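Local coordinates for protein pyocin S8 (Pseudomonas aeruginosa, PDB 6W0V) that acts through its nuclease domain as a bacteriocin DNase of the H-N-H family, a toxin held in complex with its cognate immunity protein, at the interface of chains A and B. Sequence-based numbering; all coordinates share one arbitrary frame. Chains: chain A, Pyocin S8; chain B, Bacteriocin immunity protein.

The interface of chains A and B. Residues chain A 69, 73, 77-79, 81, 93; chain B 24, 26-27, 30.
B:Arg30 threads its guanidinium between A:Leu78 and A:Phe81, where the H-N-H nuclease domain of the pyocin meets helix 27-41 of its cognate immunity protein. The arginine is a worked example of one side chain combining polar recognition of backbone with apolar packing on both faces. Followed outward, it starts with CG anti to the backbone N (chi1 179°) and bends at chi3, which carries its tip from the helix into the toxin. CB only skirts A:Leu78 CD1, and B:Arg30 CD lies 3.8 Å from that same methyl, A:Leu78 CD1. NE passes between the methyl and A:Phe81 CE1. At CZ the flat group is sandwiched: A:Leu78 CB lies over one face and A:Phe81 CE1 over the other, 3.5 Å from B:Arg30 CZ, with ring and guanidinium planes turned 55° apart, a tilted contact by the ring's rim. The tip then spends its polar atoms at the edge. B:Arg30 NH1 donates a 2.6 Å hydrogen bond to the carbonyl A:Ser79 O, which lies almost in the guanidinium plane, though the N-H comes in tilted from the carbonyl plane, while NH2 reaches two waters, one linked to A:Thr69 O and the other to A:Leu78 O. Edge bonds and covered faces together should restrict rotation of the guanidinium.

One turn earlier, B:Glu27 reads the same serine through a different set of atoms. Its chain is extended beyond CG, and carboxylate oxygen B:Glu27 OE1 accepts two hydrogen bonds: from the hydroxyl A:Ser79 OG on its syn side, at 2.5 Å, and from A:Ser79 N at 2.7 Å, which approaches from above the carboxylate plane. The other oxygen, OE2, reaches the amine A:Lys93 NZ through a shared water; the direct B:Glu27 OE2 to A:Lys93 NZ separation is 4.7 Å, and the opposite charges may still attract. Beside this polar cluster, A:Leu78 CD2 packs 3.7 Å from B:Glu27 CG, and its CD1 branch meets B:Phe24 CB, the two side chains crossing at about a right angle.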
loop_
_atom_site.group_PDB
_atom_site.type_symbol
_atom_site.label_atom_id
_atom_site.label_comp_id
_atom_site.label_asym_id
_atom_site.label_seq_id
_atom_site.Cartn_x
_atom_site.Cartn_y
_atom_site.Cartn_z
ATOM N N THR A 69 8.376 -2.180 -2.859
ATOM C CA THR A 69 7.509 -1.121 -3.434
ATOM C C THR A 69 6.588 -0.611 -2.333
ATOM O O THR A 69 6.449 0.600 -2.232
ATOM C CB THR A 69 6.784 -1.575 -4.700
ATOM O OG1 THR A 69 6.070 -2.772 -4.416
ATOM C CG2 THR A 69 7.756 -1.774 -5.835
ATOM N N GLY A 73 6.814 3.201 -1.090
ATOM C CA GLY A 73 5.622 4.062 -1.076
ATOM C C GLY A 73 5.409 4.611 0.309
ATOM O O GLY A 73 5.122 5.806 0.434
ATOM N N GLY A 77 4.930 8.273 2.309
ATOM C CA GLY A 77 3.666 8.472 3.036
ATOM C C GLY A 77 2.504 7.836 2.312
ATOM O O GLY A 77 1.369 8.123 2.649
ATOM N N LEU A 78 2.767 6.967 1.338
ATOM C CA LEU A 78 1.698 6.334 0.544
ATOM C C LEU A 78 1.268 5.042 1.216
ATOM O O LEU A 78 2.121 4.271 1.677
ATOM C CB LEU A 78 2.206 6.040 -0.860
ATOM C CG LEU A 78 2.832 7.231 -1.562
ATOM C CD1 LEU A 78 3.357 6.809 -2.918
ATOM C CD2 LEU A 78 1.839 8.369 -1.698
ATOM N N SER A 79 -0.038 4.845 1.282
ATOM C CA SER A 79 -0.650 3.650 1.887
ATOM C C SER A 79 -0.146 2.447 1.123
ATOM O O SER A 79 -0.184 2.435 -0.096
ATOM C CB SER A 79 -2.120 3.720 1.846
ATOM O OG SER A 79 -2.542 4.924 2.451
ATOM N N PHE A 81 -0.231 -1.088 -0.591
ATOM C CA PHE A 81 -1.221 -1.982 -1.195
ATOM C C PHE A 81 -1.366 -3.201 -0.313
ATOM O O PHE A 81 -0.363 -3.703 0.225
ATOM C CB PHE A 81 -0.740 -2.420 -2.566
ATOM C CG PHE A 81 -0.916 -1.359 -3.604
ATOM C CD1 PHE A 81 -0.020 -0.315 -3.705
ATOM C CD2 PHE A 81 -2.011 -1.386 -4.448
ATOM C CE1 PHE A 81 -0.201 0.672 -4.658
ATOM C CE2 PHE A 81 -2.189 -0.396 -5.397
ATOM C CZ PHE A 81 -1.287 0.634 -5.494
ATOM N N LYS A 93 -5.530 -0.327 -0.959
ATOM C CA LYS A 93 -4.531 0.094 0.039
ATOM C C LYS A 93 -5.022 -0.318 1.413
ATOM O O LYS A 93 -6.246 -0.337 1.633
ATOM C CB LYS A 93 -4.386 1.610 0.117
ATOM C CG LYS A 93 -4.261 2.328 -1.202
ATOM C CD LYS A 93 -3.084 1.822 -1.969
ATOM C CE LYS A 93 -2.774 2.726 -3.137
ATOM N NZ LYS A 93 -3.945 2.869 -4.034
ATOM N N PHE B 24 6.579 9.188 -5.335
ATOM C CA PHE B 24 5.293 9.675 -5.868
ATOM C C PHE B 24 4.761 10.735 -4.923
ATOM O O PHE B 24 4.842 10.541 -3.703
ATOM C CB PHE B 24 4.336 8.511 -6.049
ATOM C CG PHE B 24 4.779 7.618 -7.167
ATOM C CD1 PHE B 24 4.460 7.947 -8.469
ATOM C CD2 PHE B 24 5.562 6.508 -6.918
ATOM C CE1 PHE B 24 4.863 7.137 -9.511
ATOM C CE2 PHE B 24 5.970 5.702 -7.965
ATOM C CZ PHE B 24 5.627 6.027 -9.255
ATOM N N SER B 26 1.719 11.576 -4.606
ATOM C CA SER B 26 0.376 11.213 -4.105
ATOM C C SER B 26 0.117 9.750 -4.383
ATOM O O SER B 26 0.777 9.162 -5.263
ATOM C CB SER B 26 -0.687 12.057 -4.741
ATOM O OG SER B 26 -0.784 11.730 -6.123
ATOM N N GLU B 27 -0.854 9.190 -3.696
ATOM C CA GLU B 27 -1.292 7.812 -3.981
ATOM C C GLU B 27 -1.845 7.766 -5.393
ATOM O O GLU B 27 -1.591 6.797 -6.075
ATOM C CB GLU B 27 -2.304 7.378 -2.943
ATOM C CG GLU B 27 -1.640 7.176 -1.616
ATOM C CD GLU B 27 -2.575 6.618 -0.582
ATOM O OE1 GLU B 27 -2.106 6.396 0.537
ATOM O OE2 GLU B 27 -3.759 6.422 -0.914
ATOM N N ARG B 30 0.958 7.453 -7.949
ATOM C CA ARG B 30 1.556 6.106 -7.926
ATOM C C ARG B 30 0.573 5.130 -8.546
ATOM O O ARG B 30 0.997 4.253 -9.294
ATOM C CB ARG B 30 1.903 5.651 -6.520
ATOM C CG ARG B 30 2.496 4.256 -6.523
ATOM C CD ARG B 30 2.839 3.746 -5.163
ATOM N NE ARG B 30 1.661 3.730 -4.330
ATOM C CZ ARG B 30 1.619 3.257 -3.108
ATOM N NH1 ARG B 30 0.486 3.332 -2.434
ATOM N NH2 ARG B 30 2.693 2.723 -2.561
HETATM O O HOH W 1 3.102 2.130 0.085
HETATM O O HOH W 2 4.978 2.003 -3.878
HETATM O O HOH W 3 -5.059 5.230 -2.955
#